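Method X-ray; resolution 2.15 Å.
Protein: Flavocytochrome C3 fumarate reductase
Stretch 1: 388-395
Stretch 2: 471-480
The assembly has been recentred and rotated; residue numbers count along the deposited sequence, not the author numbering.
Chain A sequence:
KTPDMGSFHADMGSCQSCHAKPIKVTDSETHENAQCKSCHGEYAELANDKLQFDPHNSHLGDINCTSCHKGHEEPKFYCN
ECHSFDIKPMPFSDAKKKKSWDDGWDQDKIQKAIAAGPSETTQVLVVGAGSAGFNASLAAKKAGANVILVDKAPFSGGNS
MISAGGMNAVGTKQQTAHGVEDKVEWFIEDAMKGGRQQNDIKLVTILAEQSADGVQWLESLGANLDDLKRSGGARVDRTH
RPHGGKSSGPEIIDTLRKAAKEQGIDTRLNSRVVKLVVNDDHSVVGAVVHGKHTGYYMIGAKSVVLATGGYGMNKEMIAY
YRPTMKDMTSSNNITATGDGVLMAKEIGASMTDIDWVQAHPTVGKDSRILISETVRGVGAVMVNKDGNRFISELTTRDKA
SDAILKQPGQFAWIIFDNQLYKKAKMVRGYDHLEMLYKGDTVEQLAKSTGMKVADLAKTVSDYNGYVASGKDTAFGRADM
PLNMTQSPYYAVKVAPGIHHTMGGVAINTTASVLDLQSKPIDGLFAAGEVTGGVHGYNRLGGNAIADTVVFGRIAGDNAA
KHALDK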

ATOM      1  N   ASN A 388       2.744  28.949  23.567  1.00 41.76           N
ATOM      2  CA  ASN A 388       3.938  28.390  24.125  1.00 42.69           C
ATOM      3  C   ASN A 388       4.836  27.768  23.067  1.00 42.73           C
ATOM      4  O   ASN A 388       4.349  27.076  22.169  1.00 42.29           O
ATOM      5  N   ARG A 389       6.145  27.944  23.157  1.00 39.68           N
ATOM      6  CA  ARG A 389       7.107  27.309  22.278  1.00 39.44           C
ATOM      7  C   ARG A 389       7.085  25.836  22.653  1.00 39.99           C
ATOM      8  O   ARG A 389       6.611  25.634  23.755  1.00 37.99           O
ATOM      9  N   PHE A 390       7.537  24.897  21.842  1.00 39.32           N
ATOM     10  CA  PHE A 390       7.338  23.497  22.195  1.00 42.33           C
ATOM     11  C   PHE A 390       8.527  22.795  21.561  1.00 40.81           C
ATOM     12  O   PHE A 390       8.757  21.658  21.759  1.00 42.30           O
ATOM     13  N   ILE A 391       9.451  23.500  20.933  1.00 41.54           N
ATOM     14  CA  ILE A 391      10.567  22.843  20.253  1.00 40.35           C
ATOM     15  C   ILE A 391      11.446  23.972  19.690  1.00 41.17           C
ATOM     16  O   ILE A 391      10.978  25.108  19.596  1.00 41.79           O
ATOM     17  N   SER A 392      12.726  23.679  19.509  1.00 39.88           N
ATOM     18  CA  SER A 392      13.541  24.654  18.818  1.00 41.50           C
ATOM     19  C   SER A 392      13.049  24.898  17.373  1.00 37.61           C
ATOM     20  O   SER A 392      12.891  23.911  16.654  1.00 36.20           O
ATOM     21  N   GLU A 393      13.085  26.164  16.968  1.00 38.25           N
ATOM     22  CA  GLU A 393      12.586  26.483  15.602  1.00 37.31           C
ATOM     23  C   GLU A 393      13.603  26.070  14.581  1.00 40.60           C
ATOM     24  O   GLU A 393      13.327  26.016  13.379  1.00 40.14           O
ATOM     25  N   LEU A 394      14.872  25.853  15.008  1.00 40.58           N
ATOM     26  CA  LEU A 394      15.849  25.280  14.083  1.00 41.50           C
ATOM     27  C   LEU A 394      15.990  23.763  14.154  1.00 42.61           C
ATOM     28  O   LEU A 394      16.984  23.331  13.554  1.00 44.64           O
ATOM     29  N   THR A 395      15.075  22.929  14.673  1.00 44.37           N
ATOM     30  CA  THR A 395      15.203  21.517  14.490  1.00 45.99           C
ATOM     31  C   THR A 395      15.122  21.093  13.005  1.00 45.70           C
ATOM     32  O   THR A 395      14.879  21.903  12.121  1.00 44.93           O
ATOM     33  N   LYS A 471      21.284  32.127  24.950  1.00 34.96           N
ATOM     34  CA  LYS A 471      21.160  30.751  25.415  1.00 39.65           C
ATOM     35  C   LYS A 471      19.682  30.436  25.594  1.00 38.22           C
ATOM     36  O   LYS A 471      19.028  31.181  26.302  1.00 37.35           O
ATOM     37  N   ASP A 472      19.151  29.422  24.946  1.00 44.94           N
ATOM     38  CA  ASP A 472      17.653  29.204  25.037  1.00 45.10           C
ATOM     39  C   ASP A 472      17.491  27.987  26.003  1.00 46.78           C
ATOM     40  O   ASP A 472      17.824  26.872  25.597  1.00 42.25           O
ATOM     41  N   THR A 473      17.228  28.283  27.259  1.00 49.46           N
ATOM     42  CA  THR A 473      17.125  27.226  28.262  1.00 53.41           C
ATOM     43  C   THR A 473      15.864  26.368  28.097  1.00 53.88           C
ATOM     44  O   THR A 473      15.926  25.211  28.528  1.00 54.03           O
ATOM     45  N   ALA A 474      14.762  26.933  27.544  1.00 49.35           N
ATOM     46  CA  ALA A 474      13.653  26.001  27.170  1.00 47.86           C
ATOM     47  C   ALA A 474      14.054  24.956  26.169  1.00 45.64           C
ATOM     48  O   ALA A 474      13.818  23.738  26.364  1.00 44.83           O
ATOM     49  N   PHE A 475      14.620  25.323  24.977  1.00 44.29           N
ATOM     50  CA  PHE A 475      14.718  24.382  23.897  1.00 44.66           C
ATOM     51  C   PHE A 475      16.040  24.309  23.181  1.00 44.74           C
ATOM     52  O   PHE A 475      16.123  23.473  22.243  1.00 45.32           O
ATOM     53  N   GLY A 476      17.077  25.073  23.561  1.00 45.52           N
ATOM     54  CA  GLY A 476      18.366  24.781  22.908  1.00 43.71           C
ATOM     55  C   GLY A 476      18.516  25.480  21.576  1.00 47.78           C
ATOM     56  O   GLY A 476      19.471  25.135  20.861  1.00 49.15           O
ATOM     57  N   ARG A 477      17.591  26.376  21.133  1.00 48.70           N
ATOM     58  CA  ARG A 477      17.900  26.954  19.779  1.00 46.27           C
ATOM     59  C   ARG A 477      19.297  27.565  19.820  1.00 45.25           C
ATOM     60  O   ARG A 477      19.436  28.432  20.691  1.00 42.90           O
ATOM     61  N   ALA A 478      20.261  27.304  18.988  1.00 46.62           N
ATOM     62  CA  ALA A 478      21.603  27.833  19.039  1.00 49.40           C
ATOM     63  C   ALA A 478      21.775  29.279  18.557  1.00 51.44           C
ATOM     64  O   ALA A 478      22.773  29.981  18.867  1.00 51.26           O
ATOM     65  N   ASP A 479      20.831  29.722  17.713  1.00 48.37           N
ATOM     66  CA  ASP A 479      21.027  31.028  17.057  1.00 47.50           C
ATOM     67  C   ASP A 479      19.706  31.752  17.126  1.00 47.21           C
ATOM     68  O   ASP A 479      18.660  31.346  16.548  1.00 43.53           O
ATOM     69  N   MET A 480      19.691  32.857  17.895  1.00 43.34           N
ATOM     70  CA  MET A 480      18.562  33.712  18.125  1.00 44.87           C
ATOM     71  C   MET A 480      18.770  35.166  17.691  1.00 45.64           C
ATOM     72  O   MET A 480      19.142  36.086  18.401  1.00 46.38           O
TER

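Two irregular loops meet here, far apart in sequence, and charge organises the contact between them. Arg389 points its CA-to-CB bond toward the second stretch and, with chi1 m, chi2 t and chi3 p, carries a buried guanidinium to two carboxylates. Across the interface it makes a two-pronged salt bridge with Asp472: NH1 donates to OD1 at 3.0 Å and NH2 to OD2 at 3.0 Å, both nearly straight, with OD1 lying at the guanidinium edge. Within its own stretch, Arg389 NE donates to Glu393 OE2 at 2.9 Å and NH2 to Glu393 OE1 at 2.8 Å. An arginine suits this place because its planar head has enough N-H groups to serve both acids at once.

The acids are equally well used. Asp472, chi1 t, also ties down its own loop: OD1 accepts from Phe475 N at 3.0 Å and OD2 from Arg477 N at 2.9 Å. A short carboxylate can thus hold the turning backbone while it receives the arginine. Glu393 (chi1 m, chi2 p) adds a second, weaker link between the stretches, for Arg477 NH1 donates to Glu393 OE1 at 3.3 Å with a bent angle of 132°; this salt bridge includes only a weak hydrogen bond. Arg477 itself points toward the first stretch, its first three chi angles all t, and the extended chain lets NE donate to Asp479 O at 2.8 Å.

Nonpolar packing centres on Phe475, which has the largest covered area of any residue in the contact. Its CA-to-CB bond points toward the first stretch, and its m rotamer lays the ring along the backbone there. Phe390 C and Ile391 N lie over one ring face, and Phe475 CE1 comes within 3.4 Å of Phe390 O. Phe475 CD2 lies over one face of the Arg389 guanidinium, with the ring plane roughly perpendicular to that of the guanidinium; this leaves the N-H groups free to point outward in their plane. Phe390 and Ile391 direct their own CB atoms away, so their backbone supplies the contact. Farther along, Leu394 (m, t) points in, placing CD2 3.8 Å from Arg477 NH2 and CD1 3.8 Å from Asp479 O.

Ser392, chi1 t, is small enough for a close approach, with OG 3.4 Å from Arg477 CA. The same OG accepts from Leu394 N at 3.1 Å, within the type I turn from Ser392 to Thr395. One water joins the backbones, accepting from Ser392 N at 3.0 Å and donating to Phe475 O at 3.2 Å.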

ATOM      1  CB  ASN A 388       3.587  27.253  25.159  1.00 44.46           C
ATOM      2  CG  ASN A 388       2.762  27.867  26.283  1.00 48.19           C
ATOM      3  OD1 ASN A 388       3.173  28.912  26.817  1.00 49.60           O
ATOM      4  ND2 ASN A 388       1.580  27.445  26.678  1.00 48.10           N
ATOM      5  CB  ARG A 389       8.531  27.937  22.482  1.00 37.39           C
ATOM      6  CG  ARG A 389       8.622  29.364  21.880  1.00 37.42           C
ATOM      7  CD  ARG A 389      10.011  29.990  22.288  1.00 33.60           C
ATOM      8  NE  ARG A 389      11.001  29.351  21.465  1.00 35.73           N
ATOM      9  CZ  ARG A 389      12.162  28.835  21.887  1.00 41.85           C
ATOM     10  NH1 ARG A 389      12.427  29.068  23.195  1.00 41.41           N
ATOM     11  NH2 ARG A 389      13.037  28.335  21.035  1.00 41.16           N
ATOM     12  CB  PHE A 390       6.074  22.811  21.644  1.00 39.60           C
ATOM     13  CG  PHE A 390       5.720  23.233  20.225  1.00 39.25           C
ATOM     14  CD1 PHE A 390       5.028  24.379  19.994  1.00 38.00           C
ATOM     15  CD2 PHE A 390       6.066  22.456  19.128  1.00 40.02           C
ATOM     16  CE1 PHE A 390       4.735  24.765  18.679  1.00 39.58           C
ATOM     17  CE2 PHE A 390       5.842  22.827  17.794  1.00 39.83           C
ATOM     18  CZ  PHE A 390       5.115  23.982  17.604  1.00 39.07           C
ATOM     19  CB  ILE A 391      10.187  21.826  19.174  1.00 40.16           C
ATOM     20  CG1 ILE A 391      11.463  21.043  18.844  1.00 44.19           C
ATOM     21  CG2 ILE A 391       9.555  22.380  17.898  1.00 37.02           C
ATOM     22  CD1 ILE A 391      11.237  19.669  18.208  1.00 44.78           C
ATOM     23  CB  SER A 392      14.967  24.168  18.737  1.00 42.77           C
ATOM     24  OG  SER A 392      15.784  24.994  17.893  1.00 43.60           O
ATOM     25  CB  GLU A 393      12.257  27.932  15.550  1.00 36.54           C
ATOM     26  CG  GLU A 393      11.051  28.337  16.394  1.00 38.38           C
ATOM     27  CD  GLU A 393      11.424  28.633  17.857  1.00 43.09           C
ATOM     28  OE1 GLU A 393      12.603  28.381  18.226  1.00 40.04           O
ATOM     29  OE2 GLU A 393      10.532  29.132  18.572  1.00 40.24           O
ATOM     30  CB  LEU A 394      17.232  25.940  14.350  1.00 41.48           C
ATOM     31  CG  LEU A 394      17.208  27.455  14.481  1.00 44.38           C
ATOM     32  CD1 LEU A 394      18.624  28.017  14.730  1.00 41.15           C
ATOM     33  CD2 LEU A 394      16.563  28.187  13.276  1.00 44.27           C
ATOM     34  CB  THR A 395      14.049  20.674  15.049  1.00 52.07           C
ATOM     35  OG1 THR A 395      12.912  21.450  15.442  1.00 59.76           O
ATOM     36  CG2 THR A 395      14.448  19.584  15.943  1.00 48.89           C
ATOM     37  CB  LYS A 471      21.743  30.695  26.918  1.00 44.45           C
ATOM     38  CG  LYS A 471      23.260  30.488  26.792  1.00 53.92           C
ATOM     39  CD  LYS A 471      24.034  30.964  28.022  1.00 60.37           C
ATOM     40  CE  LYS A 471      25.438  30.377  27.998  1.00 63.77           C
ATOM     41  NZ  LYS A 471      25.419  28.910  28.362  1.00 68.37           N
ATOM     42  CB  ASP A 472      17.145  28.780  23.697  1.00 46.14           C
ATOM     43  CG  ASP A 472      15.747  28.142  23.667  1.00 46.48           C
ATOM     44  OD1 ASP A 472      14.929  28.281  24.580  1.00 43.95           O
ATOM     45  OD2 ASP A 472      15.432  27.534  22.612  1.00 45.45           O
ATOM     46  CB  THR A 473      17.119  27.874  29.661  1.00 54.80           C
ATOM     47  OG1 THR A 473      16.245  28.967  29.792  1.00 54.88           O
ATOM     48  CG2 THR A 473      18.515  28.479  29.975  1.00 59.19           C
ATOM     49  CB  ALA A 474      12.434  26.794  26.744  1.00 44.35           C
ATOM     50  CB  PHE A 475      13.579  24.569  22.809  1.00 43.59           C
ATOM     51  CG  PHE A 475      12.229  24.329  23.435  1.00 43.82           C
ATOM     52  CD1 PHE A 475      11.834  23.021  23.716  1.00 43.42           C
ATOM     53  CD2 PHE A 475      11.440  25.354  23.851  1.00 40.23           C
ATOM     54  CE1 PHE A 475      10.617  22.759  24.341  1.00 43.93           C
ATOM     55  CE2 PHE A 475      10.221  25.125  24.454  1.00 44.84           C
ATOM     56  CZ  PHE A 475       9.813  23.811  24.760  1.00 43.66           C
ATOM     57  CB  ARG A 477      16.870  28.080  19.618  1.00 44.31           C
ATOM     58  CG  ARG A 477      16.992  28.742  18.231  1.00 43.28           C
ATOM     59  CD  ARG A 477      15.825  29.791  18.186  1.00 40.43           C
ATOM     60  NE  ARG A 477      16.011  30.412  16.856  1.00 40.56           N
ATOM     61  CZ  ARG A 477      15.054  30.931  16.085  1.00 41.70           C
ATOM     62  NH1 ARG A 477      13.780  30.982  16.531  1.00 37.74           N
ATOM     63  NH2 ARG A 477      15.444  31.407  14.896  1.00 39.53           N
ATOM     64  CB  ALA A 478      22.504  26.949  18.126  1.00 48.89           C
ATOM     65  CB  ASP A 479      21.621  30.846  15.652  1.00 48.00           C
ATOM     66  CG  ASP A 479      21.328  32.129  14.842  1.00 50.93           C
ATOM     67  OD1 ASP A 479      21.513  33.283  15.328  1.00 48.52           O
ATOM     68  OD2 ASP A 479      20.890  32.008  13.669  1.00 50.90           O
ATOM     69  CB  MET A 480      18.036  33.577  19.551  1.00 47.46           C
ATOM     70  CG  MET A 480      17.956  32.054  19.985  1.00 46.87           C
ATOM     71  SD  MET A 480      17.494  32.110  21.719  1.00 49.56           S
ATOM     72  CE  MET A 480      19.191  31.721  22.301  1.00 54.60           C
TER
HETATM   73  O   HOH W   1      14.362  21.437  20.588  1.00 62.38           O